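PDB 4G68: ABC transporter from Caldanaerobius, which probably binds xylan-derived oligosaccharides outside the cell and delivers them to the membrane components of an ABC importer. Local coordinates for residues Asn45-Glu50 with Lys344-Met349; Gly49-Thr54 with Tyr351-Gly356; Tyr167-Pro172 with Ile182-Ser187. All coordinates share one frame; numbering follows the deposited sequence.

Contacts 1 and 2 are neighbours, their centres 6 Å apart, and both pair the turn and helix start that follow strand 40-45 with helix 332-353 and its end. They share Gly-49 and Glu-50 and touch directly, Phe-47 CD1 lying 3.9 Å from Ala-52 CB. Nearly 300 residues separate their two halves in sequence, so they bring an early and a late part of the chain together beside the mixed sheet. Contact 3 is local, a helix-loop-helix turn that falls between those halves along the chain, about 35 Å from contact 1 and 31 Å from contact 2, centre to centre. The chain thus leaves the first region and returns, as is usual in periplasmic-binding-protein folds.

Contact 1: Asn45-Glu50 with Lys344-Met349; sequences NLFTGE and KQLSDM
The turn that follows strand 40-45 meets helix 332-353 here through one aromatic ring, that of Phe-47, which is received by two side chains one helical turn apart, Leu-346 and Met-349. Met-349 CE lies over one face of the ring, 4.2 Å from its centroid and 14° off the normal, a CH-pi contact displaced toward the CD1-CE1 rim. The methionine reaches it because CG stands anti to the backbone N (chi1 176°) and the chain bends only at its last torsion, bringing the methyl onto the face. Leu-346 approaches obliquely, its CD2 4.1 Å from Phe-47 CE2. On the opposite face Leu-46 CD1 sits over the ring centre. Strand 40-45, parallel to strands 71-76 and 98-102, passes through this turn into helix 52-66, a beta-alpha connection as found in solute-binding proteins, and a large apolar ring suits the buried place between turn and helix. The turn itself is shaped by Asn-45, whose OD1 accepts a hydrogen bond from the backbone N of Phe-47 at 3.1 Å in the carbonyl plane, forming an Asx turn; its ND2 is held by Glu-74. Phe-150 of strand 144-160 touches both Phe-47 and Leu-346.

Contact 2: Gly49-Thr54 with Tyr351-Gly356; sequences GEPAKT and YLIATG
Ala-52, in the first turn of helix 52-66, packs against Ile-353 and Thr-355 at the end of helix 332-353, so the start of one helix is set beside the end of another in this solute-binding-protein fold. Across the contact the interactions are apolar. Ile-353 carries most of them through the tip of its longer branch: CD1 comes within 3.9 Å of Ala-52 CA and 4.1 Å of Ala-52 CB, and it also meets the proline ring, with Pro-51 CG 4.2 Å away. Its CG1 lies between the backbone N and the carbonyl carbon (chi1 79°), and from there the extended chi2 carries CD1 to the helix start. Thr-355 adds its methyl, CG2 resting 4.0 Å from Ala-52 CB. Alanine suits this place because its small side chain lets Ile-353 CD1 come up to the backbone, while CB takes the threonine methyl; the longer arm of isoleucine ends in a methyl that touches proline and alanine together.

Backbone conformation sets both ends. Pro-51, preceded by a cis peptide bond, occupies the N-cap position, where its ring carbon CG faces the isoleucine. Ala-354 leaves the other helix with positive phi; the chain turns there, and Thr-355 follows with its CB toward the helix start.

No hydrogen bond crosses between the two segments. Ile-353 O accepts one from Ser-287 OG, and the hydroxyl of Thr-355 is hydrogen-bonded to Asp-350 OD1, in the last turn of helix 332-353, which helps hold the threonine with its methyl toward the alanine. Where the chain enters helix 52-66, Lys-53 N bonds Gly-49 O, and Thr-54 OG1 donates to Glu-50 OE1 over 2.6 Å, meeting the carboxylate on its syn side, 32° out of plane.

Contact 3: Tyr167-Pro172 with Ile182-Ser187; sequences YNVKVP and IKTFKS
One face of the Phe-185 ring carries Val-169 CG2 and its edge meets Tyr-167, so this ring closes a helix-loop-helix turn in which the loop after helix 161-166 folds back on helix 175-187. Val-169 CG2 stands 3.9 Å from the ring centroid and 24° off the normal, a CH-pi contact shifted toward the rim, where the same methyl comes within 3.6 Å of Phe-185 CZ. The other methyl, Val-169 CG1, reaches Phe-185 CE2 at 3.8 Å. At the edge, near the ring plane, Tyr-167 CD2 lies 4.2 Å from Phe-185 CE1, while the tyrosine's own ring is met obliquely. Phe-164 of helix 161-166 also meets Phe-185 edge-to-face.

Beta-branched valine suits the loop because one methyl, CG2, lies over the ring while CG1 sits beside CE2 at the rim. With an alanine here instead of Phe-185, Val-169 CG2 would probably lose the face it rests on, CG1 its neighbour at the rim, and a gap would open between loop and helix.

Thr-184, beside the phenylalanine, shows how threonine can serve two surroundings. Its hydroxyl bonds back to Asp-180 O in its own helix, and with CG2 turned anti to the backbone N (chi1 of OG1 -55°) the methyl points at the loop, Thr-184 CG2 packing 3.9 Å from Val-169 CG2.

Contact 1: Asn45-Glu50 with Lys344-Met349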
loop_
_atom_site.group_PDB
_atom_site.type_symbol
_atom_site.label_atom_id
_atom_site.label_comp_id
_atom_site.label_asym_id
_atom_site.label_seq_id
_atom_site.Cartn_x
_atom_site.Cartn_y
_atom_site.Cartn_z
ATOM N N ASN C 45 5.283 -14.769 -3.214
ATOM C CA ASN C 45 4.538 -13.669 -2.555
ATOM C C ASN C 45 5.376 -13.029 -1.437
ATOM O O ASN C 45 6.499 -13.501 -1.145
ATOM C CB ASN C 45 3.158 -14.144 -2.054
ATOM C CG ASN C 45 3.269 -15.171 -0.946
ATOM O OD1 ASN C 45 3.466 -14.812 0.225
ATOM N ND2 ASN C 45 3.176 -16.448 -1.304
ATOM N N LEU C 46 4.849 -11.959 -0.834
ATOM C CA LEU C 46 5.608 -11.207 0.174
ATOM C C LEU C 46 5.012 -11.270 1.595
ATOM O O LEU C 46 5.454 -10.514 2.497
ATOM C CB LEU C 46 5.816 -9.759 -0.252
ATOM C CG LEU C 46 4.592 -8.860 -0.464
ATOM C CD1 LEU C 46 3.551 -8.942 0.653
ATOM C CD2 LEU C 46 5.020 -7.407 -0.651
ATOM N N PHE C 47 4.041 -12.175 1.804
ATOM C CA PHE C 47 3.389 -12.331 3.128
ATOM C C PHE C 47 4.235 -13.005 4.224
ATOM O O PHE C 47 4.036 -14.181 4.601
ATOM C CB PHE C 47 2.020 -12.989 2.993
ATOM C CG PHE C 47 1.016 -12.126 2.301
ATOM C CD1 PHE C 47 0.425 -11.047 2.952
ATOM C CD2 PHE C 47 0.659 -12.387 0.981
ATOM C CE1 PHE C 47 -0.510 -10.253 2.288
ATOM C CE2 PHE C 47 -0.253 -11.584 0.312
ATOM C CZ PHE C 47 -0.850 -10.516 0.974
ATOM N N THR C 48 5.137 -12.209 4.780
ATOM C CA THR C 48 6.199 -12.714 5.645
ATOM C C THR C 48 5.850 -12.725 7.135
ATOM O O THR C 48 6.309 -13.596 7.883
ATOM C CB THR C 48 7.473 -11.900 5.404
ATOM O OG1 THR C 48 8.471 -12.290 6.335
ATOM C CG2 THR C 48 7.217 -10.410 5.529
ATOM N N GLY C 49 5.043 -11.749 7.565
ATOM C CA GLY C 49 4.698 -11.600 8.990
ATOM C C GLY C 49 3.526 -12.471 9.403
ATOM O O GLY C 49 2.742 -12.932 8.555
ATOM N N GLU C 50 3.385 -12.681 10.710
ATOM C CA GLU C 50 2.296 -13.521 11.239
ATOM C C GLU C 50 1.048 -12.687 11.579
ATOM O O GLU C 50 1.165 -11.544 12.010
ATOM C CB GLU C 50 2.762 -14.313 12.473
ATOM C CG GLU C 50 3.961 -15.236 12.253
ATOM C CD GLU C 50 3.669 -16.371 11.300
ATOM O OE1 GLU C 50 2.471 -16.690 11.054
ATOM O OE2 GLU C 50 4.668 -16.943 10.799
ATOM N N LYS C 344 -8.753 -15.259 -4.752
ATOM C CA LYS C 344 -9.936 -15.291 -3.883
ATOM C C LYS C 344 -9.587 -15.590 -2.419
ATOM O O LYS C 344 -10.075 -14.917 -1.519
ATOM C CB LYS C 344 -10.999 -16.292 -4.408
ATOM C CG LYS C 344 -12.123 -16.600 -3.417
ATOM C CD LYS C 344 -13.053 -15.411 -3.128
ATOM C CE LYS C 344 -14.077 -15.724 -2.025
ATOM N NZ LYS C 344 -15.016 -14.564 -1.811
ATOM N N GLN C 345 -8.763 -16.607 -2.178
ATOM C CA GLN C 345 -8.368 -16.945 -0.798
ATOM C C GLN C 345 -7.583 -15.856 -0.071
ATOM O O GLN C 345 -7.796 -15.660 1.132
ATOM C CB GLN C 345 -7.614 -18.281 -0.727
ATOM C CG GLN C 345 -8.428 -19.487 -1.236
ATOM C CD GLN C 345 -9.724 -19.697 -0.469
ATOM O OE1 GLN C 345 -9.731 -19.892 0.743
ATOM N NE2 GLN C 345 -10.829 -19.640 -1.177
ATOM N N LEU C 346 -6.628 -15.235 -0.770
ATOM C CA LEU C 346 -5.857 -14.118 -0.226
ATOM C C LEU C 346 -6.770 -12.948 0.103
ATOM O O LEU C 346 -6.594 -12.338 1.166
ATOM C CB LEU C 346 -4.761 -13.666 -1.206
ATOM C CG LEU C 346 -3.517 -14.584 -1.383
ATOM C CD1 LEU C 346 -2.545 -13.936 -2.367
ATOM C CD2 LEU C 346 -2.803 -14.770 -0.065
ATOM N N SER C 347 -7.728 -12.651 -0.807
ATOM C CA SER C 347 -8.689 -11.546 -0.602
ATOM C C SER C 347 -9.509 -11.769 0.701
ATOM O O SER C 347 -9.671 -10.846 1.521
ATOM C CB SER C 347 -9.620 -11.436 -1.808
ATOM O OG SER C 347 -10.589 -10.365 -1.641
ATOM N N ASP C 348 -10.059 -12.985 0.878
ATOM C CA ASP C 348 -10.835 -13.303 2.110
ATOM C C ASP C 348 -9.934 -13.303 3.374
ATOM O O ASP C 348 -10.337 -12.825 4.448
ATOM C CB ASP C 348 -11.422 -14.701 2.009
ATOM C CG ASP C 348 -12.599 -14.802 1.079
ATOM O OD1 ASP C 348 -12.977 -13.805 0.417
ATOM O OD2 ASP C 348 -13.184 -15.944 1.071
ATOM N N MET C 349 -8.721 -13.840 3.242
ATOM C CA MET C 349 -7.749 -13.818 4.330
ATOM C C MET C 349 -7.526 -12.345 4.746
ATOM O O MET C 349 -7.633 -12.025 5.914
ATOM C CB MET C 349 -6.408 -14.430 3.867
ATOM C CG MET C 349 -5.298 -14.362 4.918
ATOM S SD MET C 349 -3.630 -14.662 4.307
ATOM C CE MET C 349 -3.190 -13.072 3.585
#

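Contact 2: Gly49-Thr54 with Tyr351-Gly356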
loop_
_atom_site.group_PDB
_atom_site.type_symbol
_atom_site.label_atom_id
_atom_site.label_comp_id
_atom_site.label_asym_id
_atom_site.label_seq_id
_atom_site.Cartn_x
_atom_site.Cartn_y
_atom_site.Cartn_z
ATOM N N GLY C 49 5.043 -11.749 7.565
ATOM C CA GLY C 49 4.698 -11.600 8.990
ATOM C C GLY C 49 3.526 -12.471 9.403
ATOM O O GLY C 49 2.742 -12.932 8.555
ATOM N N GLU C 50 3.385 -12.681 10.710
ATOM C CA GLU C 50 2.296 -13.521 11.239
ATOM C C GLU C 50 1.048 -12.687 11.579
ATOM O O GLU C 50 1.165 -11.544 12.010
ATOM C CB GLU C 50 2.762 -14.313 12.473
ATOM C CG GLU C 50 3.961 -15.236 12.253
ATOM C CD GLU C 50 3.669 -16.371 11.300
ATOM O OE1 GLU C 50 2.471 -16.690 11.054
ATOM O OE2 GLU C 50 4.668 -16.943 10.799
ATOM N N PRO C 51 -0.162 -13.268 11.427
ATOM C CA PRO C 51 -0.446 -14.649 11.040
ATOM C C PRO C 51 -0.594 -14.901 9.512
ATOM O O PRO C 51 -0.962 -16.017 9.122
ATOM C CB PRO C 51 -1.781 -14.915 11.770
ATOM C CG PRO C 51 -2.477 -13.590 11.682
ATOM C CD PRO C 51 -1.386 -12.567 11.871
ATOM N N ALA C 52 -0.314 -13.895 8.668
ATOM C CA ALA C 52 -0.450 -14.039 7.196
ATOM C C ALA C 52 0.359 -15.224 6.676
ATOM O O ALA C 52 -0.193 -16.067 5.962
ATOM C CB ALA C 52 -0.071 -12.768 6.458
ATOM N N LYS C 53 1.631 -15.305 7.092
ATOM C CA LYS C 53 2.556 -16.362 6.641
ATOM C C LYS C 53 1.974 -17.755 6.896
ATOM O O LYS C 53 2.029 -18.615 6.015
ATOM C CB LYS C 53 3.943 -16.206 7.279
ATOM C CG LYS C 53 4.968 -17.258 6.851
ATOM C CD LYS C 53 6.121 -17.285 7.860
ATOM C CE LYS C 53 7.065 -18.473 7.669
ATOM N NZ LYS C 53 7.658 -18.390 6.298
ATOM N N THR C 54 1.414 -17.951 8.101
ATOM C CA THR C 54 0.746 -19.214 8.513
ATOM C C THR C 54 -0.532 -19.422 7.706
ATOM O O THR C 54 -0.808 -20.530 7.229
ATOM C CB THR C 54 0.389 -19.199 10.031
ATOM O OG1 THR C 54 1.593 -19.092 10.820
ATOM C CG2 THR C 54 -0.412 -20.454 10.470
ATOM N N TYR C 351 -9.229 -9.572 4.322
ATOM C CA TYR C 351 -10.439 -9.076 4.991
ATOM C C TYR C 351 -10.550 -9.523 6.468
ATOM O O TYR C 351 -10.832 -8.688 7.359
ATOM C CB TYR C 351 -11.668 -9.527 4.204
ATOM C CG TYR C 351 -12.990 -8.902 4.635
ATOM C CD1 TYR C 351 -13.068 -7.540 4.956
ATOM C CD2 TYR C 351 -14.150 -9.663 4.690
ATOM C CE1 TYR C 351 -14.262 -6.958 5.346
ATOM C CE2 TYR C 351 -15.369 -9.094 5.067
ATOM C CZ TYR C 351 -15.416 -7.745 5.388
ATOM O OH TYR C 351 -16.611 -7.180 5.759
ATOM N N LEU C 352 -10.278 -10.805 6.726
ATOM C CA LEU C 352 -10.411 -11.370 8.064
ATOM C C LEU C 352 -9.326 -10.904 9.031
ATOM O O LEU C 352 -9.612 -10.617 10.192
ATOM C CB LEU C 352 -10.406 -12.896 7.986
ATOM C CG LEU C 352 -11.727 -13.482 7.467
ATOM C CD1 LEU C 352 -11.561 -14.937 7.040
ATOM C CD2 LEU C 352 -12.766 -13.356 8.584
ATOM N N ILE C 353 -8.095 -10.808 8.537
ATOM C CA ILE C 353 -6.950 -10.453 9.343
ATOM C C ILE C 353 -6.411 -9.010 9.172
ATOM O O ILE C 353 -5.457 -8.636 9.868
ATOM C CB ILE C 353 -5.844 -11.528 9.254
ATOM C CG1 ILE C 353 -5.038 -11.389 7.955
ATOM C CG2 ILE C 353 -6.458 -12.938 9.379
ATOM C CD1 ILE C 353 -3.874 -12.372 7.859
ATOM N N ALA C 354 -7.004 -8.228 8.266
ATOM C CA ALA C 354 -6.659 -6.805 8.056
ATOM C C ALA C 354 -5.253 -6.541 7.449
ATOM O O ALA C 354 -4.685 -5.460 7.587
ATOM C CB ALA C 354 -6.935 -5.953 9.322
ATOM N N THR C 355 -4.740 -7.542 6.741
ATOM C CA THR C 355 -3.520 -7.389 5.934
ATOM C C THR C 355 -3.813 -6.716 4.597
ATOM O O THR C 355 -2.888 -6.269 3.899
ATOM C CB THR C 355 -2.830 -8.748 5.601
ATOM O OG1 THR C 355 -3.790 -9.684 5.057
ATOM C CG2 THR C 355 -2.108 -9.309 6.797
ATOM N N GLY C 356 -5.093 -6.682 4.223
ATOM C CA GLY C 356 -5.509 -5.911 3.054
ATOM C C GLY C 356 -6.987 -5.550 3.032
ATOM O O GLY C 356 -7.718 -5.870 3.977
#

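Contact 3: Tyr167-Pro172 with Ile182-Ser187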
loop_
_atom_site.group_PDB
_atom_site.type_symbol
_atom_site.label_atom_id
_atom_site.label_comp_id
_atom_site.label_asym_id
_atom_site.label_seq_id
_atom_site.Cartn_x
_atom_site.Cartn_y
_atom_site.Cartn_z
ATOM N N TYR C 167 -3.157 11.886 27.510
ATOM C CA TYR C 167 -2.647 13.259 27.432
ATOM C C TYR C 167 -3.651 14.313 27.062
ATOM O O TYR C 167 -3.262 15.442 26.818
ATOM C CB TYR C 167 -1.463 13.317 26.494
ATOM C CG TYR C 167 -0.374 12.454 27.024
ATOM C CD1 TYR C 167 0.494 12.933 27.994
ATOM C CD2 TYR C 167 -0.259 11.123 26.610
ATOM C CE1 TYR C 167 1.492 12.118 28.517
ATOM C CE2 TYR C 167 0.731 10.296 27.117
ATOM C CZ TYR C 167 1.612 10.784 28.065
ATOM O OH TYR C 167 2.598 9.935 28.541
ATOM N N ASN C 168 -4.927 13.942 27.138
ATOM C CA ASN C 168 -6.105 14.681 26.622
ATOM C C ASN C 168 -6.049 15.293 25.212
ATOM O O ASN C 168 -6.977 16.020 24.826
ATOM C CB ASN C 168 -6.719 15.677 27.628
ATOM C CG ASN C 168 -8.210 15.868 27.376
ATOM O OD1 ASN C 168 -8.814 15.035 26.680
ATOM N ND2 ASN C 168 -8.811 16.930 27.941
ATOM N N VAL C 169 -5.027 14.955 24.422
ATOM C CA VAL C 169 -4.874 15.582 23.073
ATOM C C VAL C 169 -6.065 15.272 22.220
ATOM O O VAL C 169 -6.468 14.157 22.248
ATOM C CB VAL C 169 -3.607 15.043 22.379
ATOM C CG1 VAL C 169 -3.299 15.860 21.146
ATOM C CG2 VAL C 169 -2.453 15.160 23.345
ATOM N N LYS C 170 -6.653 16.244 21.498
ATOM C CA LYS C 170 -7.809 15.857 20.646
ATOM C C LYS C 170 -7.238 15.253 19.418
ATOM O O LYS C 170 -6.105 15.664 19.040
ATOM C CB LYS C 170 -8.730 17.012 20.236
ATOM C CG LYS C 170 -9.849 17.335 21.217
ATOM C CD LYS C 170 -11.000 18.086 20.523
ATOM C CE LYS C 170 -10.793 19.603 20.474
ATOM N NZ LYS C 170 -11.368 20.359 21.646
ATOM N N VAL C 171 -8.005 14.325 18.812
ATOM C CA VAL C 171 -7.634 13.679 17.567
ATOM C C VAL C 171 -7.693 14.768 16.485
ATOM O O VAL C 171 -8.693 15.477 16.338
ATOM C CB VAL C 171 -8.521 12.470 17.204
ATOM C CG1 VAL C 171 -8.198 11.944 15.806
ATOM C CG2 VAL C 171 -8.380 11.334 18.217
ATOM N N PRO C 172 -6.613 14.959 15.765
ATOM C CA PRO C 172 -6.680 16.090 14.830
ATOM C C PRO C 172 -7.510 15.784 13.549
ATOM O O PRO C 172 -7.424 14.701 13.000
ATOM C CB PRO C 172 -5.212 16.310 14.495
ATOM C CG PRO C 172 -4.629 14.911 14.500
ATOM C CD PRO C 172 -5.323 14.242 15.687
ATOM N N ILE C 182 1.149 17.067 17.318
ATOM C CA ILE C 182 2.535 16.586 17.237
ATOM C C ILE C 182 3.339 17.412 18.243
ATOM O O ILE C 182 4.065 16.853 19.064
ATOM C CB ILE C 182 3.139 16.788 15.810
ATOM C CG1 ILE C 182 2.452 15.841 14.777
ATOM C CG2 ILE C 182 4.685 16.749 15.829
ATOM C CD1 ILE C 182 2.729 16.239 13.347
ATOM N N LYS C 183 3.193 18.748 18.191
ATOM C CA LYS C 183 3.918 19.576 19.190
ATOM C C LYS C 183 3.599 19.212 20.654
ATOM O O LYS C 183 4.532 19.196 21.494
ATOM C CB LYS C 183 3.611 21.020 18.959
ATOM C CG LYS C 183 4.438 21.582 17.832
ATOM C CD LYS C 183 3.940 22.948 17.446
ATOM C CE LYS C 183 4.822 23.514 16.360
ATOM N NZ LYS C 183 4.284 24.843 15.868
ATOM N N THR C 184 2.301 18.969 20.936
ATOM C CA THR C 184 1.823 18.610 22.288
ATOM C C THR C 184 2.436 17.301 22.745
ATOM O O THR C 184 3.068 17.259 23.800
ATOM C CB THR C 184 0.261 18.615 22.400
ATOM O OG1 THR C 184 -0.240 19.903 21.968
ATOM C CG2 THR C 184 -0.223 18.357 23.850
ATOM N N PHE C 185 2.325 16.244 21.930
ATOM C CA PHE C 185 2.932 14.959 22.296
ATOM C C PHE C 185 4.420 15.025 22.526
ATOM O O PHE C 185 4.950 14.425 23.462
ATOM C CB PHE C 185 2.644 13.872 21.251
ATOM C CG PHE C 185 1.242 13.328 21.337
ATOM C CD1 PHE C 185 0.802 12.655 22.503
ATOM C CD2 PHE C 185 0.356 13.463 20.257
ATOM C CE1 PHE C 185 -0.491 12.139 22.583
ATOM C CE2 PHE C 185 -0.936 12.936 20.342
ATOM C CZ PHE C 185 -1.360 12.279 21.500
ATOM N N LYS C 186 5.093 15.774 21.674
ATOM C CA LYS C 186 6.536 15.899 21.779
ATOM C C LYS C 186 6.899 16.500 23.104
ATOM O O LYS C 186 7.863 16.053 23.715
ATOM C CB LYS C 186 7.049 16.756 20.626
ATOM C CG LYS C 186 8.524 17.130 20.677
ATOM C CD LYS C 186 9.429 15.926 20.476
ATOM C CE LYS C 186 10.837 16.326 20.038
ATOM N NZ LYS C 186 11.686 15.109 19.838
ATOM N N SER C 187 6.129 17.515 23.531
ATOM C CA SER C 187 6.318 18.209 24.827
ATOM C C SER C 187 5.961 17.336 26.044
ATOM O O SER C 187 6.407 17.655 27.146
ATOM C CB SER C 187 5.558 19.545 24.873
ATOM O OG SER C 187 4.138 19.402 24.957
#